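Local coordinates for protein glutamine cyclotransferase (Tannerella forsythia, PDB 6QRO) that probably catalyses the zinc-dependent cyclisation of amino-terminal glutamine to pyroglutamate, as a type II glutaminyl cyclase related to the M28 peptidases, at residues R56-L61 with K88-V93; G63-H68 with I158-F163; E231-A236 with L270-Y275. All coordinates share one frame; numbering follows the deposited sequence.

Contact 1: residues R56-L61 with K88-V93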
ATOM      1  N   ARG A  56     -12.177   6.146  12.738  1.00 15.40           N
ATOM      2  CA  ARG A  56     -11.727   5.198  13.751  1.00 14.42           C
ATOM      3  C   ARG A  56     -10.496   4.435  13.286  1.00 18.03           C
ATOM      4  O   ARG A  56      -9.592   4.138  14.084  1.00 16.64           O
ATOM      5  CB  ARG A  56     -12.848   4.238  14.126  1.00 14.08           C
ATOM      6  CG  ARG A  56     -13.835   4.818  15.088  1.00 13.13           C
ATOM      7  CD  ARG A  56     -14.719   3.720  15.643  1.00 13.81           C
ATOM      8  NE  ARG A  56     -15.987   4.208  16.172  1.00 19.11           N
ATOM      9  CZ  ARG A  56     -16.099   5.023  17.220  1.00 23.19           C
ATOM     10  NH1 ARG A  56     -15.026   5.431  17.883  1.00 17.65           N
ATOM     11  NH2 ARG A  56     -17.295   5.419  17.621  1.00 29.63           N
ATOM     12  N   CYS A  57     -10.452   4.094  11.995  1.00 14.12           N
ATOM     13  CA  CYS A  57      -9.311   3.366  11.464  1.00 12.62           C
ATOM     14  C   CYS A  57      -8.063   4.244  11.402  1.00 14.39           C
ATOM     15  O   CYS A  57      -6.954   3.764  11.653  1.00 14.94           O
ATOM     16  CB  CYS A  57      -9.655   2.815  10.092  1.00 11.18           C
ATOM     17  SG  CYS A  57      -8.462   1.677   9.546  1.00 14.34           S
ATOM     18  N   ALA A  58      -8.218   5.526  11.061  1.00 16.55           N
ATOM     19  CA  ALA A  58      -7.098   6.466  11.118  1.00 14.14           C
ATOM     20  C   ALA A  58      -6.447   6.493  12.502  1.00 18.34           C
ATOM     21  O   ALA A  58      -5.215   6.458  12.618  1.00 15.57           O
ATOM     22  CB  ALA A  58      -7.574   7.862  10.728  1.00 13.66           C
ATOM     23  N   ASP A  59      -7.254   6.604  13.566  1.00 18.26           N
ATOM     24  CA  ASP A  59      -6.690   6.530  14.916  1.00 20.54           C
ATOM     25  C   ASP A  59      -5.983   5.212  15.133  1.00 17.70           C
ATOM     26  O   ASP A  59      -4.883   5.170  15.693  1.00 16.98           O
ATOM     27  CB  ASP A  59      -7.758   6.709  16.005  1.00 20.80           C
ATOM     28  CG  ASP A  59      -8.143   8.141  16.217  1.00 21.87           C
ATOM     29  OD1 ASP A  59      -7.363   9.028  15.843  1.00 25.57           O
ATOM     30  OD2 ASP A  59      -9.210   8.395  16.803  1.00 32.40           O
ATOM     31  N   TYR A  60      -6.593   4.125  14.672  1.00 19.44           N
ATOM     32  CA  TYR A  60      -6.040   2.806  14.921  1.00 18.23           C
ATOM     33  C   TYR A  60      -4.679   2.651  14.250  1.00 18.45           C
ATOM     34  O   TYR A  60      -3.707   2.220  14.885  1.00 18.53           O
ATOM     35  CB  TYR A  60      -7.031   1.750  14.441  1.00 13.07           C
ATOM     36  CG  TYR A  60      -6.478   0.377  14.497  1.00 17.28           C
ATOM     37  CD1 TYR A  60      -6.284  -0.254  15.721  1.00 15.82           C
ATOM     38  CD2 TYR A  60      -6.160  -0.309  13.337  1.00 17.89           C
ATOM     39  CE1 TYR A  60      -5.775  -1.521  15.783  1.00 18.39           C
ATOM     40  CE2 TYR A  60      -5.650  -1.587  13.396  1.00 16.55           C
ATOM     41  CZ  TYR A  60      -5.456  -2.180  14.618  1.00 16.32           C
ATOM     42  OH  TYR A  60      -4.949  -3.447  14.678  1.00 17.91           O
ATOM     43  N   LEU A  61      -4.577   3.056  12.982  1.00 14.31           N
ATOM     44  CA  LEU A  61      -3.323   2.901  12.253  1.00 15.05           C
ATOM     45  C   LEU A  61      -2.204   3.743  12.859  1.00 17.94           C
ATOM     46  O   LEU A  61      -1.113   3.236  13.132  1.00 18.83           O
ATOM     47  CB  LEU A  61      -3.539   3.291  10.799  1.00 15.08           C
ATOM     48  CG  LEU A  61      -4.447   2.329  10.043  1.00 14.75           C
ATOM     49  CD1 LEU A  61      -4.619   2.834   8.618  1.00 11.82           C
ATOM     50  CD2 LEU A  61      -3.815   0.952  10.077  1.00 11.71           C
ATOM     51  N   LYS A  88     -11.811  14.551   3.413  1.00 13.77           N
ATOM     52  CA  LYS A  88     -11.056  14.845   4.627  1.00 17.94           C
ATOM     53  C   LYS A  88     -10.106  13.679   4.855  1.00 16.71           C
ATOM     54  O   LYS A  88     -10.434  12.702   5.538  1.00 14.94           O
ATOM     55  CB  LYS A  88     -12.008  15.045   5.799  1.00 19.99           C
ATOM     56  CG  LYS A  88     -13.130  16.008   5.486  1.00 16.10           C
ATOM     57  CD  LYS A  88     -12.697  17.449   5.430  1.00 16.80           C
ATOM     58  CE  LYS A  88     -13.936  18.350   5.394  1.00 17.67           C
ATOM     59  NZ  LYS A  88     -14.081  19.245   6.585  1.00 21.46           N
ATOM     60  N   ALA A  89      -8.912  13.799   4.280  1.00 17.07           N
ATOM     61  CA  ALA A  89      -7.915  12.743   4.233  1.00 18.54           C
ATOM     62  C   ALA A  89      -6.905  12.856   5.372  1.00 14.28           C
ATOM     63  O   ALA A  89      -6.664  13.937   5.902  1.00 13.59           O
ATOM     64  CB  ALA A  89      -7.175  12.761   2.894  1.00 12.70           C
ATOM     65  N   GLN A  90      -6.353  11.703   5.765  1.00 15.03           N
ATOM     66  CA  GLN A  90      -5.237  11.605   6.702  1.00 13.45           C
ATOM     67  C   GLN A  90      -4.153  10.759   6.042  1.00 11.88           C
ATOM     68  O   GLN A  90      -4.356   9.565   5.826  1.00  9.81           O
ATOM     69  CB  GLN A  90      -5.626  10.981   8.048  1.00 14.64           C
ATOM     70  CG  GLN A  90      -6.610  11.725   8.924  1.00 14.71           C
ATOM     71  CD  GLN A  90      -8.026  11.178   8.864  1.00 12.88           C
ATOM     72  OE1 GLN A  90      -8.281  10.167   8.235  1.00 12.72           O
ATOM     73  NE2 GLN A  90      -8.937  11.827   9.574  1.00 15.88           N
ATOM     74  N   ASN A  91      -3.035  11.387   5.654  1.00 12.26           N
ATOM     75  CA  ASN A  91      -1.813  10.651   5.332  1.00 13.41           C
ATOM     76  C   ASN A  91      -1.066  10.355   6.631  1.00 13.93           C
ATOM     77  O   ASN A  91      -0.740  11.280   7.386  1.00 11.79           O
ATOM     78  CB  ASN A  91      -0.902  11.436   4.391  1.00 12.89           C
ATOM     79  CG  ASN A  91      -1.493  11.614   2.986  1.00 11.04           C
ATOM     80  OD1 ASN A  91      -2.249  10.782   2.487  1.00  9.78           O
ATOM     81  ND2 ASN A  91      -1.090  12.684   2.333  1.00 13.43           N
ATOM     82  N   ILE A  92      -0.788   9.077   6.888  1.00 12.91           N
ATOM     83  CA  ILE A  92      -0.231   8.634   8.168  1.00 12.07           C
ATOM     84  C   ILE A  92       1.215   8.200   7.951  1.00 10.31           C
ATOM     85  O   ILE A  92       1.485   7.252   7.202  1.00 10.02           O
ATOM     86  CB  ILE A  92      -1.075   7.506   8.784  1.00 10.72           C
ATOM     87  CG1 ILE A  92      -2.530   7.964   8.901  1.00 10.10           C
ATOM     88  CG2 ILE A  92      -0.517   7.128  10.168  1.00 10.81           C
ATOM     89  CD1 ILE A  92      -3.534   6.841   9.088  1.00 11.63           C
ATOM     90  N   VAL A  93       2.142   8.899   8.604  1.00 11.79           N
ATOM     91  CA  VAL A  93       3.572   8.665   8.453  1.00 12.00           C
ATOM     92  C   VAL A  93       4.129   8.202   9.792  1.00 12.00           C
ATOM     93  O   VAL A  93       4.039   8.918  10.800  1.00 11.38           O
ATOM     94  CB  VAL A  93       4.330   9.914   7.963  1.00 14.63           C
ATOM     95  CG1 VAL A  93       5.846   9.610   7.881  1.00 13.43           C
ATOM     96  CG2 VAL A  93       3.814  10.371   6.615  1.00 11.34           C
TER
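Ile92 reaches helix 52-67 between Ala58 and Leu61, and these three residues make the apolar part of the contact with strand 86-96. The two short segments run almost parallel, at 11°, with their axes 9.7 Å apart. Side chains of an extended strand alternate between the faces of its sheet, which puts Gln90 and Ile92 on the helix side. The end of Ile92 does the touching: its CD1 stands 3.9 Å from Leu61 CB, and the two side chains cross at about a right angle. CG1 of Ile92 lies opposite the carbonyl carbon (chi1 -55°) and, with chi2 extended, carries CD1 out to the helix. There the same methyl also rests 3.9 Å from Ala58 O; a small residue at 58 is consistent with its lying this near the backbone oxygen.

The polar group at this interface meets carbon. Gln90 OE1 comes to 3.5 Å from Ala58 CB, a packing contact, because the bend at chi2 (101°) brings it against that methyl. Its NE2 makes a weak hydrogen bond to Gln55 OE1, earlier on the same helix.

All four touching residues are buried. With van der Waals contacts alone joining the segments, the fit depends on side-chain shape.

Contact 2: residues G63-H68 with I158-F163; sequences GELDRH and IDIVFF
Leu65 reaches from the last turns of helix 52-67 down to Phe162 and Ile160 on strand 157-163. Its CB points at the sheet, and CG, set opposite the carbonyl carbon (chi1 -69°), already comes within 3.9 Å of Phe162 CE2. At CG the chain forks. CD1 lies 3.8 Å from Phe162 CE2 and approaches the ring obliquely, with CD2 of the phenylalanine a little farther off. The other branch, CD2 of Leu65, is also 3.8 Å from Phe162 CE2, so that one ring carbon sits against both methyls. The leucine and phenylalanine side chains slide past each other in opposite directions. The same Leu65 CD2 reaches 4.2 Å to CG2 of Ile160, two residues back along the strand.

This is helix-on-sheet packing in the alpha/beta fold of the M28 family: Ile160 and Phe162 alternate with Val161, which points away from the helix, and they also touch helix 132-151 through Ala146 and Leu142. A branched leucine suits the helix position because its two methyls can serve two strand residues at once.

On the helix itself, Arg67 holds Glu64 side-on in a salt bridge, NE and NH2 both directed to OE2. Arg67 NE is 3.3 Å from Glu64 OE2 and meets it from 37° above the carboxylate plane. Glu64 OE1 has a weak hydrogen bond to Tyr37 OH.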
ATOM      1  N   GLY A  63      -2.066   5.026  15.899  1.00 16.34           N
ATOM      2  CA  GLY A  63      -1.782   4.559  17.244  1.00 18.54           C
ATOM      3  C   GLY A  63      -0.837   3.377  17.259  1.00 17.65           C
ATOM      4  O   GLY A  63       0.106   3.339  18.052  1.00 19.31           O
ATOM      5  N   GLU A  64      -1.047   2.421  16.348  1.00 17.16           N
ATOM      6  CA  GLU A  64      -0.179   1.246  16.266  1.00 16.12           C
ATOM      7  C   GLU A  64       1.234   1.625  15.865  1.00 15.82           C
ATOM      8  O   GLU A  64       2.194   1.017  16.345  1.00 16.35           O
ATOM      9  CB  GLU A  64      -0.742   0.215  15.284  1.00 16.16           C
ATOM     10  CG  GLU A  64      -1.930  -0.525  15.853  1.00 15.81           C
ATOM     11  CD  GLU A  64      -1.575  -1.304  17.103  1.00 15.81           C
ATOM     12  OE1 GLU A  64      -0.678  -2.156  17.063  1.00 15.73           O
ATOM     13  OE2 GLU A  64      -2.179  -1.033  18.150  1.00 24.64           O
ATOM     14  N   LEU A  65       1.380   2.579  14.940  1.00 16.19           N
ATOM     15  CA  LEU A  65       2.715   3.027  14.556  1.00 19.30           C
ATOM     16  C   LEU A  65       3.453   3.605  15.751  1.00 18.34           C
ATOM     17  O   LEU A  65       4.657   3.379  15.922  1.00 16.94           O
ATOM     18  CB  LEU A  65       2.651   4.075  13.439  1.00 17.39           C
ATOM     19  CG  LEU A  65       2.189   3.620  12.061  1.00 14.99           C
ATOM     20  CD1 LEU A  65       2.285   4.776  11.084  1.00 10.85           C
ATOM     21  CD2 LEU A  65       3.007   2.430  11.610  1.00 11.56           C
ATOM     22  N   ASP A  66       2.752   4.405  16.552  1.00 18.87           N
ATOM     23  CA  ASP A  66       3.347   5.016  17.729  1.00 21.28           C
ATOM     24  C   ASP A  66       3.692   3.972  18.791  1.00 24.87           C
ATOM     25  O   ASP A  66       4.719   4.095  19.471  1.00 23.08           O
ATOM     26  CB  ASP A  66       2.413   6.103  18.253  1.00 20.94           C
ATOM     27  CG  ASP A  66       3.171   7.285  18.803  1.00 23.05           C
ATOM     28  OD1 ASP A  66       4.236   7.074  19.403  1.00 22.22           O
ATOM     29  OD2 ASP A  66       2.769   8.433  18.526  1.00 26.95           O
ATOM     30  N   ARG A  67       2.826   2.959  18.974  1.00 22.65           N
ATOM     31  CA  ARG A  67       3.128   1.886  19.922  1.00 21.08           C
ATOM     32  C   ARG A  67       4.449   1.210  19.611  1.00 20.48           C
ATOM     33  O   ARG A  67       5.115   0.709  20.522  1.00 24.69           O
ATOM     34  CB  ARG A  67       2.056   0.793  19.902  1.00 22.01           C
ATOM     35  CG  ARG A  67       2.094  -0.108  21.141  1.00 22.97           C
ATOM     36  CD  ARG A  67       1.086  -1.252  21.106  1.00 23.28           C
ATOM     37  NE  ARG A  67      -0.283  -0.839  20.801  1.00 28.00           N
ATOM     38  CZ  ARG A  67      -1.229  -0.646  21.714  1.00 32.13           C
ATOM     39  NH1 ARG A  67      -0.960  -0.811  23.006  1.00 37.44           N
ATOM     40  NH2 ARG A  67      -2.443  -0.281  21.339  1.00 32.75           N
ATOM     41  N   HIS A  68       4.860   1.194  18.347  1.00 23.01           N
ATOM     42  CA  HIS A  68       6.063   0.482  17.947  1.00 17.04           C
ATOM     43  C   HIS A  68       7.215   1.432  17.622  1.00 17.73           C
ATOM     44  O   HIS A  68       8.107   1.099  16.844  1.00 22.76           O
ATOM     45  CB  HIS A  68       5.713  -0.449  16.791  1.00 16.67           C
ATOM     46  CG  HIS A  68       4.683  -1.462  17.176  1.00 18.50           C
ATOM     47  ND1 HIS A  68       4.824  -2.279  18.278  1.00 18.38           N
ATOM     48  CD2 HIS A  68       3.456  -1.724  16.672  1.00 18.87           C
ATOM     49  CE1 HIS A  68       3.742  -3.025  18.412  1.00 20.04           C
ATOM     50  NE2 HIS A  68       2.895  -2.707  17.452  1.00 15.79           N
ATOM     51  N   ILE A 158      13.599   3.931   8.711  1.00 16.88           N
ATOM     52  CA  ILE A 158      12.437   3.450   7.973  1.00 14.84           C
ATOM     53  C   ILE A 158      11.288   4.429   8.161  1.00 13.01           C
ATOM     54  O   ILE A 158      10.957   4.789   9.296  1.00 12.90           O
ATOM     55  CB  ILE A 158      12.001   2.044   8.425  1.00 12.29           C
ATOM     56  CG1 ILE A 158      13.026   0.981   7.982  1.00 15.87           C
ATOM     57  CG2 ILE A 158      10.551   1.787   7.998  1.00  9.14           C
ATOM     58  CD1 ILE A 158      13.130   0.751   6.468  1.00 14.28           C
ATOM     59  N   ASP A 159      10.681   4.850   7.051  1.00 11.97           N
ATOM     60  CA  ASP A 159       9.456   5.636   7.056  1.00 12.02           C
ATOM     61  C   ASP A 159       8.341   4.744   6.546  1.00 12.80           C
ATOM     62  O   ASP A 159       8.406   4.243   5.415  1.00 15.02           O
ATOM     63  CB  ASP A 159       9.575   6.869   6.164  1.00 13.05           C
ATOM     64  CG  ASP A 159      10.620   7.845   6.631  1.00 12.85           C
ATOM     65  OD1 ASP A 159      10.461   8.457   7.713  1.00 12.30           O
ATOM     66  OD2 ASP A 159      11.643   7.949   5.930  1.00 13.11           O
ATOM     67  N   ILE A 160       7.328   4.526   7.373  1.00 13.55           N
ATOM     68  CA  ILE A 160       6.140   3.802   6.949  1.00 10.00           C
ATOM     69  C   ILE A 160       5.090   4.858   6.657  1.00 10.35           C
ATOM     70  O   ILE A 160       4.791   5.701   7.512  1.00 11.05           O
ATOM     71  CB  ILE A 160       5.677   2.787   8.013  1.00 10.63           C
ATOM     72  CG1 ILE A 160       6.696   1.656   8.153  1.00  9.39           C
ATOM     73  CG2 ILE A 160       4.323   2.182   7.667  1.00  9.68           C
ATOM     74  CD1 ILE A 160       6.307   0.573   9.137  1.00 10.26           C
ATOM     75  N   VAL A 161       4.558   4.853   5.437  1.00 10.56           N
ATOM     76  CA  VAL A 161       3.597   5.868   5.011  1.00 10.07           C
ATOM     77  C   VAL A 161       2.343   5.165   4.495  1.00  8.78           C
ATOM     78  O   VAL A 161       2.417   4.358   3.558  1.00  7.48           O
ATOM     79  CB  VAL A 161       4.182   6.807   3.941  1.00 10.12           C
ATOM     80  CG1 VAL A 161       3.140   7.834   3.527  1.00  8.73           C
ATOM     81  CG2 VAL A 161       5.433   7.504   4.471  1.00 11.05           C
ATOM     82  N   PHE A 162       1.207   5.458   5.123  1.00  6.67           N
ATOM     83  CA  PHE A 162      -0.100   4.968   4.710  1.00  9.04           C
ATOM     84  C   PHE A 162      -0.815   6.105   3.993  1.00 10.00           C
ATOM     85  O   PHE A 162      -1.165   7.110   4.617  1.00  9.23           O
ATOM     86  CB  PHE A 162      -0.929   4.491   5.905  1.00 11.40           C
ATOM     87  CG  PHE A 162      -0.267   3.406   6.724  1.00  7.22           C
ATOM     88  CD1 PHE A 162       0.388   2.365   6.111  1.00  9.06           C
ATOM     89  CD2 PHE A 162      -0.296   3.448   8.103  1.00  9.06           C
ATOM     90  CE1 PHE A 162       0.999   1.360   6.857  1.00 11.72           C
ATOM     91  CE2 PHE A 162       0.325   2.458   8.856  1.00 10.77           C
ATOM     92  CZ  PHE A 162       0.972   1.404   8.220  1.00  8.64           C
ATOM     93  N   PHE A 163      -1.024   5.956   2.691  1.00  9.23           N
ATOM     94  CA  PHE A 163      -1.651   7.007   1.892  1.00 10.94           C
ATOM     95  C   PHE A 163      -3.174   6.873   1.837  1.00  8.48           C
ATOM     96  O   PHE A 163      -3.717   5.792   1.577  1.00  8.90           O
ATOM     97  CB  PHE A 163      -1.069   7.019   0.478  1.00  8.75           C
ATOM     98  CG  PHE A 163       0.312   7.598   0.416  1.00  9.66           C
ATOM     99  CD1 PHE A 163       0.566   8.843   0.967  1.00  8.66           C
ATOM    100  CD2 PHE A 163       1.328   6.940  -0.229  1.00 10.87           C
ATOM    101  CE1 PHE A 163       1.811   9.405   0.908  1.00  8.80           C
ATOM    102  CE2 PHE A 163       2.594   7.496  -0.292  1.00 14.40           C
ATOM    103  CZ  PHE A 163       2.834   8.736   0.283  1.00 10.84           C
TER

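Contact 3: residues E231-A236 with L270-Y275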
ATOM      1  N   GLU A 231      15.486  -5.388  -8.932  1.00 16.53           N
ATOM      2  CA  GLU A 231      16.433  -6.503  -8.887  1.00 21.78           C
ATOM      3  C   GLU A 231      16.743  -6.893  -7.451  1.00 17.46           C
ATOM      4  O   GLU A 231      16.784  -8.080  -7.119  1.00 17.82           O
ATOM      5  CB  GLU A 231      17.727  -6.139  -9.621  1.00 19.37           C
ATOM      6  CG  GLU A 231      17.581  -6.164 -11.105  1.00 20.25           C
ATOM      7  CD  GLU A 231      16.856  -7.411 -11.550  1.00 21.49           C
ATOM      8  OE1 GLU A 231      15.700  -7.305 -12.031  1.00 19.91           O
ATOM      9  OE2 GLU A 231      17.429  -8.506 -11.359  1.00 25.42           O
ATOM     10  N   LYS A 232      16.927  -5.894  -6.584  1.00 16.44           N
ATOM     11  CA  LYS A 232      17.190  -6.122  -5.169  1.00 15.08           C
ATOM     12  C   LYS A 232      16.058  -6.912  -4.509  1.00 18.20           C
ATOM     13  O   LYS A 232      16.304  -7.847  -3.735  1.00 19.08           O
ATOM     14  CB  LYS A 232      17.388  -4.760  -4.489  1.00 16.62           C
ATOM     15  CG  LYS A 232      17.983  -4.791  -3.093  1.00 22.52           C
ATOM     16  CD  LYS A 232      18.040  -3.393  -2.473  1.00 15.49           C
ATOM     17  CE  LYS A 232      19.225  -2.621  -3.014  1.00 16.38           C
ATOM     18  NZ  LYS A 232      20.453  -2.791  -2.193  1.00 23.01           N
ATOM     19  N   VAL A 233      14.807  -6.532  -4.781  1.00 18.59           N
ATOM     20  CA  VAL A 233      13.668  -7.200  -4.158  1.00 16.55           C
ATOM     21  C   VAL A 233      13.437  -8.575  -4.770  1.00 18.54           C
ATOM     22  O   VAL A 233      13.193  -9.558  -4.053  1.00 19.81           O
ATOM     23  CB  VAL A 233      12.424  -6.300  -4.253  1.00 18.85           C
ATOM     24  CG1 VAL A 233      11.159  -7.067  -3.861  1.00 18.17           C
ATOM     25  CG2 VAL A 233      12.603  -5.075  -3.358  1.00 14.80           C
ATOM     26  N   TRP A 234      13.489  -8.673  -6.098  1.00 17.27           N
ATOM     27  CA  TRP A 234      13.222  -9.960  -6.732  1.00 17.68           C
ATOM     28  C   TRP A 234      14.321 -10.972  -6.462  1.00 19.39           C
ATOM     29  O   TRP A 234      14.035 -12.169  -6.363  1.00 18.28           O
ATOM     30  CB  TRP A 234      13.007  -9.792  -8.237  1.00 19.53           C
ATOM     31  CG  TRP A 234      11.548  -9.729  -8.553  1.00 15.82           C
ATOM     32  CD1 TRP A 234      10.830 -10.629  -9.278  1.00 14.70           C
ATOM     33  CD2 TRP A 234      10.624  -8.726  -8.123  1.00 14.45           C
ATOM     34  NE1 TRP A 234       9.514 -10.248  -9.330  1.00 17.49           N
ATOM     35  CE2 TRP A 234       9.360  -9.077  -8.637  1.00 16.47           C
ATOM     36  CE3 TRP A 234      10.744  -7.552  -7.371  1.00 16.26           C
ATOM     37  CZ2 TRP A 234       8.219  -8.301  -8.420  1.00 13.26           C
ATOM     38  CZ3 TRP A 234       9.617  -6.788  -7.153  1.00 16.10           C
ATOM     39  CH2 TRP A 234       8.363  -7.170  -7.676  1.00 13.81           C
ATOM     40  N   THR A 235      15.573 -10.519  -6.356  1.00 19.17           N
ATOM     41  CA  THR A 235      16.667 -11.435  -6.058  1.00 17.59           C
ATOM     42  C   THR A 235      16.526 -11.994  -4.647  1.00 19.67           C
ATOM     43  O   THR A 235      16.553 -13.213  -4.441  1.00 19.67           O
ATOM     44  CB  THR A 235      17.998 -10.705  -6.229  1.00 15.27           C
ATOM     45  OG1 THR A 235      18.101 -10.212  -7.566  1.00 17.33           O
ATOM     46  CG2 THR A 235      19.168 -11.627  -5.941  1.00 19.14           C
ATOM     47  N   ALA A 236      16.347 -11.102  -3.667  1.00 20.90           N
ATOM     48  CA  ALA A 236      16.153 -11.509  -2.286  1.00 17.21           C
ATOM     49  C   ALA A 236      14.952 -12.427  -2.152  1.00 20.49           C
ATOM     50  O   ALA A 236      14.961 -13.351  -1.334  1.00 20.26           O
ATOM     51  CB  ALA A 236      15.999 -10.281  -1.391  1.00 18.08           C
ATOM     52  N   LEU A 270       9.271   1.307  -6.182  1.00 18.64           N
ATOM     53  CA  LEU A 270       8.794   0.075  -6.779  1.00 18.10           C
ATOM     54  C   LEU A 270       7.427  -0.248  -6.193  1.00 14.73           C
ATOM     55  O   LEU A 270       7.074   0.219  -5.102  1.00 14.57           O
ATOM     56  CB  LEU A 270       9.786  -1.090  -6.537  1.00 15.81           C
ATOM     57  CG  LEU A 270      10.046  -1.558  -5.102  1.00 12.47           C
ATOM     58  CD1 LEU A 270       9.228  -2.823  -4.841  1.00 14.09           C
ATOM     59  CD2 LEU A 270      11.542  -1.785  -4.797  1.00 12.22           C
ATOM     60  N   ASP A 271       6.636  -0.990  -6.958  1.00 10.92           N
ATOM     61  CA  ASP A 271       5.314  -1.424  -6.529  1.00 10.85           C
ATOM     62  C   ASP A 271       5.321  -2.938  -6.471  1.00 12.98           C
ATOM     63  O   ASP A 271       5.659  -3.603  -7.454  1.00 14.71           O
ATOM     64  CB  ASP A 271       4.214  -0.916  -7.471  1.00 13.15           C
ATOM     65  CG  ASP A 271       2.818  -1.048  -6.873  1.00 12.33           C
ATOM     66  OD1 ASP A 271       2.679  -1.552  -5.731  1.00 12.17           O
ATOM     67  OD2 ASP A 271       1.854  -0.591  -7.525  1.00 13.12           O
ATOM     68  N   ILE A 272       5.024  -3.481  -5.307  1.00 15.90           N
ATOM     69  CA  ILE A 272       4.744  -4.901  -5.182  1.00 15.23           C
ATOM     70  C   ILE A 272       3.228  -4.982  -5.263  1.00 11.44           C
ATOM     71  O   ILE A 272       2.526  -4.597  -4.328  1.00 13.73           O
ATOM     72  CB  ILE A 272       5.303  -5.489  -3.884  1.00 14.92           C
ATOM     73  CG1 ILE A 272       6.798  -5.163  -3.766  1.00 14.05           C
ATOM     74  CG2 ILE A 272       5.101  -6.996  -3.875  1.00 11.18           C
ATOM     75  CD1 ILE A 272       7.486  -5.719  -2.502  1.00 12.77           C
ATOM     76  N   ILE A 273       2.714  -5.405  -6.414  1.00 13.70           N
ATOM     77  CA  ILE A 273       1.281  -5.346  -6.686  1.00 10.66           C
ATOM     78  C   ILE A 273       0.905  -6.604  -7.429  1.00  9.90           C
ATOM     79  O   ILE A 273       1.647  -7.058  -8.303  1.00 11.95           O
ATOM     80  CB  ILE A 273       0.882  -4.066  -7.484  1.00 13.23           C
ATOM     81  CG1 ILE A 273      -0.604  -4.079  -7.855  1.00  9.57           C
ATOM     82  CG2 ILE A 273       1.766  -3.838  -8.719  1.00 10.87           C
ATOM     83  CD1 ILE A 273      -1.110  -2.761  -8.408  1.00 11.84           C
ATOM     84  N   ASN A 274      -0.240  -7.185  -7.069  1.00 10.07           N
ATOM     85  CA  ASN A 274      -0.687  -8.386  -7.763  1.00 13.80           C
ATOM     86  C   ASN A 274      -0.903  -8.092  -9.238  1.00 13.38           C
ATOM     87  O   ASN A 274      -1.526  -7.089  -9.600  1.00 17.04           O
ATOM     88  CB  ASN A 274      -1.973  -8.930  -7.149  1.00 10.92           C
ATOM     89  CG  ASN A 274      -2.462 -10.187  -7.857  1.00 13.76           C
ATOM     90  OD1 ASN A 274      -1.684 -11.130  -8.099  1.00 15.57           O
ATOM     91  ND2 ASN A 274      -3.759 -10.229  -8.155  1.00 11.06           N
ATOM     92  N   TYR A 275      -0.377  -8.957 -10.101  1.00 13.39           N
ATOM     93  CA  TYR A 275      -0.697  -8.874 -11.517  1.00 14.74           C
ATOM     94  C   TYR A 275      -1.439 -10.146 -11.886  1.00 16.43           C
ATOM     95  O   TYR A 275      -0.879 -11.246 -11.768  1.00 14.49           O
ATOM     96  CB  TYR A 275       0.572  -8.706 -12.356  1.00 15.26           C
ATOM     97  CG  TYR A 275       0.362  -8.707 -13.855  1.00 14.04           C
ATOM     98  CD1 TYR A 275      -0.156  -7.588 -14.487  1.00 14.01           C
ATOM     99  CD2 TYR A 275       0.751  -9.779 -14.641  1.00 14.29           C
ATOM    100  CE1 TYR A 275      -0.329  -7.552 -15.854  1.00 14.56           C
ATOM    101  CE2 TYR A 275       0.589  -9.750 -16.014  1.00 16.31           C
ATOM    102  CZ  TYR A 275       0.047  -8.629 -16.617  1.00 13.85           C
ATOM    103  OH  TYR A 275      -0.129  -8.593 -17.987  1.00 13.60           O
TER
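Val233 sends one methyl to each of two strand residues, and this is the close part of the contact between helix 227-239 and strand 269-273. Its CG2 lies 3.7 Å from Leu270 CD2, the two side chains meeting at a slant. CG1, opposite the backbone N (chi1 169°), points to Ile272 and meets its CD1 tip to tip at 4.1 Å. A short beta-branched residue suits this place, where the axes of the short segments are 10.5 Å apart and longer aliphatic chains rise from the strand.

The packing is looser at Trp234. Its indole comes no nearer than 4.5 Å, with CH2 presenting the ring edge to Asp271 O close to the ring plane; an edge-to-face contact with Phe246 gives the indole a further neighbour. Toward solvent the helix carries charge instead: exposed Glu231 forms a salt bridge with Lys218, and partly exposed Lys232 one with Glu316.

Asp271 points away from the helix, its side chain about 10 Å from the zinc ion and not among the metal's ligands. A helix covering the outermost strand of the sheet, which runs parallel to its neighbour 203-207, accords with the alpha/beta fold of zinc-dependent M28 enzymes.

How the contacts relate
Contacts 1 and 2 form one continuous layer: both use helix 52-67, their strands 86-96 and 157-163 are antiparallel neighbours in the sheet, and their centres are 10 Å apart. Ile92 O and Phe162 N, 2.8 Å apart, probably share a hydrogen bond across those strands, and Ile92 CG2 packs 3.8 Å from Leu65 CD1. Contact 3 lies farther across the same sheet, on its outermost strand 269-273, with its centre about 26 Å from that of contact 1 and 22 Å from that of contact 2. Its Asp271 side chain is about 10 Å from the zinc ion and from the side chain of Asp134, and about 11 Å from that of Asp167; contacts 1 and 2 lie away from the site.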